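Local coordinates for protein aspartate aminotransferase (Giardia lamblia, PDB 3MEB) that probably catalyses the reversible transfer of an amino group from L-aspartate to 2-oxoglutarate, giving oxaloacetate and L-glutamate, with pyridoxal 5'-phosphate as cofactor, at residues F99-Q104 / F108-K113; A222-L227 / D255-R260. One frame throughout, in Å; residues are numbered along the deposited sequence.

Contact 1 of 2, residues F99-Q104 / F108-K113; sequences FLEAAQ and FGKDSK. With EDO (1,2-ethanediol), chain I; EDO (1,2-ethanediol), chain G; EDO (1,2-ethanediol), chain H.
Phe-108 is joined to Gln-104 by the last full helical turn of helix 97-108. Its N donates to O of Gln-104 at 2.8 Å, with an N-H...O angle of 162°. The side chain of Phe-108 projects across the end of the helix. Its CG stands beside the backbone N (chi1 -55°), which brings CD2 to 3.5 Å from O of Gln-104. The ring also packs on Ile-120 and Val-292 and meets His-290 edge-to-face. The amide of Gln-104 turns elsewhere, and its NE2 bonds Ser-122. Gly-109 follows with positive phi, and the chain leaves the helix there. At these backbone angles a beta carbon would collide with the carbonyl O of Phe-108, and glycine has none. Lys-110 starts away from the helix, but a bend at chi2 (63°) carries its ammonium back toward Glu-101. NZ stays 4.1 Å from OE2 of Glu-101, too far for a salt bridge. One water bridges the gap, giving a hydrogen to OE2 of Glu-101 and accepting one from NZ of Lys-110, both at 2.7 Å. An ethanediol, probably from the crystallisation liquor, makes a second bridge. Its O1 donates to OE2 of Glu-101 at 2.8 Å, while its O2 accepts from NZ of Lys-110 at 3.0 Å. At Asp-111 the backbone N donates to another ethanediol, O2, at 3.2 Å. Ser-112 then caps the next helix, its OG bonding N of Ala-115. This is a helix C-terminus ended by a glycine of positive phi, followed by a short surface loop and a serine N-cap, away from the cofactor site.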
loop_
_atom_site.group_PDB
_atom_site.type_symbol
_atom_site.label_atom_id
_atom_site.label_comp_id
_atom_site.label_asym_id
_atom_site.label_seq_id
_atom_site.Cartn_x
_atom_site.Cartn_y
_atom_site.Cartn_z
ATOM N N PHE A 99 11.174 -10.628 -8.743
ATOM C CA PHE A 99 11.374 -9.432 -7.938
ATOM C C PHE A 99 12.029 -9.802 -6.598
ATOM O O PHE A 99 13.038 -9.208 -6.190
ATOM C CB PHE A 99 10.068 -8.646 -7.708
ATOM C CG PHE A 99 10.192 -7.604 -6.635
ATOM C CD1 PHE A 99 10.797 -6.386 -6.911
ATOM C CD2 PHE A 99 9.763 -7.858 -5.341
ATOM C CE1 PHE A 99 10.982 -5.456 -5.933
ATOM C CE2 PHE A 99 9.904 -6.923 -4.360
ATOM C CZ PHE A 99 10.514 -5.717 -4.630
ATOM N N LEU A 100 11.488 -10.814 -5.937
ATOM C CA LEU A 100 12.037 -11.231 -4.631
ATOM C C LEU A 100 13.505 -11.655 -4.812
ATOM O O LEU A 100 14.397 -11.272 -4.035
ATOM C CB LEU A 100 11.197 -12.371 -4.052
ATOM C CG LEU A 100 9.772 -11.980 -3.666
ATOM C CD1 LEU A 100 8.972 -13.210 -3.250
ATOM C CD2 LEU A 100 9.786 -10.966 -2.577
ATOM N N GLU A 101 13.769 -12.414 -5.868
ATOM C CA GLU A 101 15.143 -12.782 -6.172
ATOM C C GLU A 101 15.988 -11.534 -6.434
ATOM O O GLU A 101 17.106 -11.456 -5.947
ATOM C CB GLU A 101 15.240 -13.712 -7.378
ATOM C CG GLU A 101 16.687 -14.127 -7.642
ATOM C CD GLU A 101 16.884 -15.011 -8.859
ATOM O OE1 GLU A 101 15.880 -15.437 -9.518
ATOM O OE2 GLU A 101 18.083 -15.246 -9.130
ATOM N N ALA A 102 15.458 -10.575 -7.205
ATOM C CA ALA A 102 16.182 -9.329 -7.494
ATOM C C ALA A 102 16.504 -8.626 -6.153
ATOM O O ALA A 102 17.644 -8.213 -5.902
ATOM C CB ALA A 102 15.307 -8.388 -8.412
ATOM N N ALA A 103 15.502 -8.533 -5.289
ATOM C CA ALA A 103 15.664 -7.816 -4.003
ATOM C C ALA A 103 16.691 -8.478 -3.097
ATOM O O ALA A 103 17.551 -7.820 -2.548
ATOM C CB ALA A 103 14.316 -7.637 -3.303
ATOM N N GLN A 104 16.623 -9.786 -2.963
ATOM C CA GLN A 104 17.652 -10.519 -2.224
ATOM C C GLN A 104 19.052 -10.357 -2.805
ATOM O O GLN A 104 19.998 -10.141 -2.062
ATOM C CB GLN A 104 17.340 -11.990 -2.198
ATOM C CG GLN A 104 16.121 -12.339 -1.366
ATOM C CD GLN A 104 15.766 -13.798 -1.468
ATOM O OE1 GLN A 104 16.297 -14.499 -2.311
ATOM N NE2 GLN A 104 14.863 -14.265 -0.607
ATOM N N PHE A 108 21.712 -8.856 -0.224
ATOM C CA PHE A 108 22.586 -9.891 0.369
ATOM C C PHE A 108 23.695 -10.410 -0.535
ATOM O O PHE A 108 24.621 -11.143 -0.083
ATOM C CB PHE A 108 21.699 -11.035 0.848
ATOM C CG PHE A 108 20.625 -10.605 1.790
ATOM C CD1 PHE A 108 20.915 -10.225 3.079
ATOM C CD2 PHE A 108 19.297 -10.582 1.386
ATOM C CE1 PHE A 108 19.921 -9.828 3.975
ATOM C CE2 PHE A 108 18.276 -10.157 2.277
ATOM C CZ PHE A 108 18.616 -9.788 3.586
ATOM N N GLY A 109 23.658 -10.047 -1.807
ATOM C CA GLY A 109 24.565 -10.644 -2.766
ATOM C C GLY A 109 24.056 -11.870 -3.520
ATOM O O GLY A 109 23.001 -12.471 -3.213
ATOM N N LYS A 110 24.812 -12.224 -4.554
ATOM C CA LYS A 110 24.407 -13.281 -5.446
ATOM C C LYS A 110 24.662 -14.597 -4.749
ATOM O O LYS A 110 25.741 -14.783 -4.243
ATOM C CB LYS A 110 25.189 -13.190 -6.742
ATOM C CG LYS A 110 25.009 -14.368 -7.676
ATOM C CD LYS A 110 23.572 -14.513 -8.169
ATOM C CE LYS A 110 23.495 -15.372 -9.446
ATOM N NZ LYS A 110 22.081 -15.496 -9.974
ATOM N N ASP A 111 23.640 -15.457 -4.674
ATOM C CA ASP A 111 23.706 -16.755 -3.987
ATOM C C ASP A 111 24.374 -16.675 -2.615
ATOM O O ASP A 111 25.303 -17.447 -2.303
ATOM C CB ASP A 111 24.464 -17.780 -4.834
ATOM C CG ASP A 111 23.795 -18.050 -6.148
ATOM O OD1 ASP A 111 22.534 -18.146 -6.154
ATOM O OD2 ASP A 111 24.521 -18.170 -7.164
ATOM N N SER A 112 23.906 -15.762 -1.784
ATOM C CA SER A 112 24.521 -15.582 -0.487
ATOM C C SER A 112 24.491 -16.898 0.318
ATOM O O SER A 112 23.685 -17.793 0.057
ATOM C CB SER A 112 23.814 -14.480 0.286
ATOM O OG SER A 112 22.473 -14.838 0.631
ATOM N N LYS A 113 25.392 -16.992 1.272
ATOM C CA LYS A 113 25.398 -18.102 2.239
ATOM C C LYS A 113 24.037 -18.192 2.953
ATOM O O LYS A 113 23.500 -19.273 3.107
ATOM C CB LYS A 113 26.538 -17.915 3.256
ATOM C CG LYS A 113 26.701 -19.027 4.294
ATOM C CD LYS A 113 27.626 -18.548 5.415
ATOM C CE LYS A 113 28.071 -19.666 6.312
ATOM N NZ LYS A 113 27.124 -19.948 7.397
HETATM C C1 EDO I . 24.537 -13.637 4.101
HETATM O O1 EDO I . 24.972 -14.743 3.357
HETATM C C2 EDO I . 23.996 -12.531 3.227
HETATM O O2 EDO I . 25.042 -11.753 2.615
HETATM C C1 EDO G . 18.992 -14.895 -4.447
HETATM O O1 EDO G . 19.737 -15.407 -3.355
HETATM C C2 EDO G . 19.792 -13.816 -5.170
HETATM O O2 EDO G . 20.865 -14.391 -5.929
HETATM C C1 EDO H . 19.704 -11.714 -9.767
HETATM O O1 EDO H . 19.775 -13.063 -9.274
HETATM C C2 EDO H . 20.908 -11.439 -10.638
HETATM O O2 EDO H . 21.517 -12.700 -10.911
HETATM O O HOH W 1 20.340 -16.260 -8.044
#

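Contact 2 of 2, residues A222-L227 / D255-R260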
loop_
_atom_site.group_PDB
_atom_site.type_symbol
_atom_site.label_atom_id
_atom_site.label_comp_id
_atom_site.label_asym_id
_atom_site.label_seq_id
_atom_site.Cartn_x
_atom_site.Cartn_y
_atom_site.Cartn_z
ATOM N N ALA A 222 34.735 -0.290 11.233
ATOM C CA ALA A 222 35.337 -0.678 12.508
ATOM C C ALA A 222 34.322 -0.637 13.661
ATOM O O ALA A 222 34.342 -1.492 14.539
ATOM C CB ALA A 222 36.584 0.228 12.836
ATOM N N GLN A 223 33.481 0.391 13.666
ATOM C CA GLN A 223 32.438 0.523 14.687
ATOM C C GLN A 223 31.391 -0.578 14.550
ATOM O O GLN A 223 30.998 -1.204 15.536
ATOM C CB GLN A 223 31.833 1.918 14.660
ATOM C CG GLN A 223 32.881 2.967 15.110
ATOM C CD GLN A 223 32.408 4.398 14.979
ATOM O OE1 GLN A 223 31.705 4.737 14.043
ATOM N NE2 GLN A 223 32.806 5.251 15.932
ATOM N N TRP A 224 30.983 -0.861 13.336
ATOM C CA TRP A 224 30.046 -1.991 13.119
ATOM C C TRP A 224 30.645 -3.288 13.651
ATOM O O TRP A 224 29.945 -4.055 14.306
ATOM C CB TRP A 224 29.711 -2.173 11.639
ATOM C CG TRP A 224 28.689 -1.242 11.070
ATOM C CD1 TRP A 224 28.878 -0.337 10.079
ATOM C CD2 TRP A 224 27.303 -1.185 11.403
ATOM N NE1 TRP A 224 27.701 0.302 9.781
ATOM C CE2 TRP A 224 26.715 -0.200 10.586
ATOM C CE3 TRP A 224 26.503 -1.864 12.314
ATOM C CZ2 TRP A 224 25.374 0.122 10.655
ATOM C CZ3 TRP A 224 25.153 -1.549 12.366
ATOM C CH2 TRP A 224 24.607 -0.565 11.551
ATOM N N LYS A 225 31.937 -3.521 13.406
ATOM C CA LYS A 225 32.571 -4.744 13.873
ATOM C C LYS A 225 32.623 -4.854 15.397
ATOM O O LYS A 225 32.597 -5.957 15.920
ATOM C CB LYS A 225 33.975 -4.916 13.314
ATOM C CG LYS A 225 33.980 -5.272 11.864
ATOM C CD LYS A 225 35.376 -5.357 11.316
ATOM C CE LYS A 225 35.360 -5.417 9.794
ATOM N NZ LYS A 225 36.174 -6.559 9.299
ATOM N N GLU A 226 32.674 -3.719 16.089
ATOM C CA GLU A 226 32.590 -3.696 17.553
ATOM C C GLU A 226 31.183 -4.045 18.073
ATOM O O GLU A 226 31.052 -4.620 19.142
ATOM C CB GLU A 226 32.965 -2.327 18.095
ATOM C CG GLU A 226 34.467 -1.999 18.102
ATOM C CD GLU A 226 34.759 -0.840 19.020
ATOM O OE1 GLU A 226 35.175 0.210 18.535
ATOM O OE2 GLU A 226 34.504 -0.956 20.227
ATOM N N LEU A 227 30.157 -3.642 17.340
ATOM C CA LEU A 227 28.769 -3.899 17.735
ATOM C C LEU A 227 28.432 -5.381 17.562
ATOM O O LEU A 227 27.687 -5.955 18.370
ATOM C CB LEU A 227 27.781 -2.996 16.980
ATOM C CG LEU A 227 27.879 -1.498 17.262
ATOM C CD1 LEU A 227 26.935 -0.726 16.327
ATOM C CD2 LEU A 227 27.538 -1.184 18.701
ATOM N N ASP A 255 27.805 -0.562 0.458
ATOM C CA ASP A 255 26.745 0.003 1.279
ATOM C C ASP A 255 25.930 -1.063 2.059
ATOM O O ASP A 255 25.297 -0.736 3.056
ATOM C CB ASP A 255 25.871 0.941 0.460
ATOM C CG ASP A 255 26.616 2.187 -0.011
ATOM O OD1 ASP A 255 27.755 2.406 0.434
ATOM O OD2 ASP A 255 26.061 2.959 -0.817
ATOM N N ALA A 256 25.973 -2.332 1.676
ATOM C CA ALA A 256 25.282 -3.373 2.474
ATOM C C ALA A 256 26.205 -4.083 3.481
ATOM O O ALA A 256 25.802 -5.024 4.166
ATOM C CB ALA A 256 24.550 -4.384 1.516
ATOM N N PHE A 257 27.429 -3.579 3.640
ATOM C CA PHE A 257 28.391 -4.152 4.587
ATOM C C PHE A 257 27.806 -4.637 5.916
ATOM O O PHE A 257 28.010 -5.796 6.315
ATOM C CB PHE A 257 29.503 -3.149 4.904
ATOM C CG PHE A 257 30.482 -3.654 5.926
ATOM C CD1 PHE A 257 30.442 -3.190 7.248
ATOM C CD2 PHE A 257 31.425 -4.629 5.581
ATOM C CE1 PHE A 257 31.332 -3.658 8.203
ATOM C CE2 PHE A 257 32.322 -5.106 6.527
ATOM C CZ PHE A 257 32.269 -4.610 7.851
ATOM N N ALA A 258 27.076 -3.755 6.594
ATOM C CA ALA A 258 26.674 -3.986 7.981
ATOM C C ALA A 258 25.671 -5.094 8.024
ATOM O O ALA A 258 25.674 -5.885 8.936
ATOM C CB ALA A 258 26.090 -2.675 8.604
ATOM N N VAL A 259 24.784 -5.109 7.034
ATOM C CA VAL A 259 23.710 -6.112 6.940
ATOM C C VAL A 259 24.353 -7.480 6.653
ATOM O O VAL A 259 24.056 -8.462 7.357
ATOM C CB VAL A 259 22.704 -5.803 5.827
ATOM C CG1 VAL A 259 21.640 -6.956 5.711
ATOM C CG2 VAL A 259 22.020 -4.396 6.012
ATOM N N ARG A 260 25.231 -7.538 5.643
ATOM C CA ARG A 260 25.872 -8.813 5.255
ATOM C C ARG A 260 26.766 -9.393 6.371
ATOM O O ARG A 260 26.693 -10.607 6.661
ATOM C CB ARG A 260 26.614 -8.680 3.919
ATOM C CG ARG A 260 25.643 -8.401 2.759
ATOM C CD ARG A 260 26.325 -8.416 1.423
ATOM N NE ARG A 260 25.546 -7.734 0.395
ATOM C CZ ARG A 260 25.891 -7.689 -0.895
ATOM N NH1 ARG A 260 26.976 -8.291 -1.323
ATOM N NH2 ARG A 260 25.168 -7.031 -1.765
#
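The methyl of Ala-258 sits over one face of the indole of Trp-224. CB of Ala-258 lies 3.4 Å from the centroid of the six-membered ring of Trp-224 and 19° off its normal, a CH-pi contact. The closest ring atom is CE2 of Trp-224, 3.2 Å from CB of Ala-258, so the packing is tight. Both CB atoms point at the opposing helix. CA of Trp-224 and CA of Ala-258 are 6.5 Å apart, the nearest such pair of the two segments. The short alanine side chain lets the broad indole come this close. Phe-257 reaches the same helix beside the alanine. With CG anti to its backbone N (chi1 177°), its ring extends toward helix 221-234 and presents its edge. CE1 of Phe-257 lies 4.1 Å from CB of Trp-224. CZ of Phe-257 lies 3.7 Å from CE of Lys-225. The lysine chain crosses the phenyl side chain at about a right angle and touches it through a methylene near the ring plane. This is not a cation-pi placement. Around the indole, Phe-219, Phe-207 and Phe-262 each meet Trp-224 edge-to-face, and Met-261 also packs on it. Ala-258 in turn rests on Phe-240 of strand 237-242. The contact is therefore held by shape and dispersion: the buried Trp-224 and Ala-258, with the partly exposed Phe-257 beside them, join the two helices, while the lysine covers their outer border with carbon and remains exposed.

Contact 1 comes first along the chain and is complete before contact 2 begins. Their centres are 19 Å apart. Contact 1 lies at the end of helix 97-108, which packs on strands 120-125 and 287-292 at one edge of the seven-stranded mixed sheet. Contact 2 joins helices 221-234 and 257-264 beside strand 237-242 of that sheet. The two meet directly: CE1 of Phe-108 packs 3.8 Å from CG1 of Val-259, and Arg-260 bonds the carbonyls of Leu-106 and Met-107 near the end of helix 97-108. Helix 257-264 thus links both contacts within the sheet-and-helix framework that carries the pyridoxal phosphate pocket.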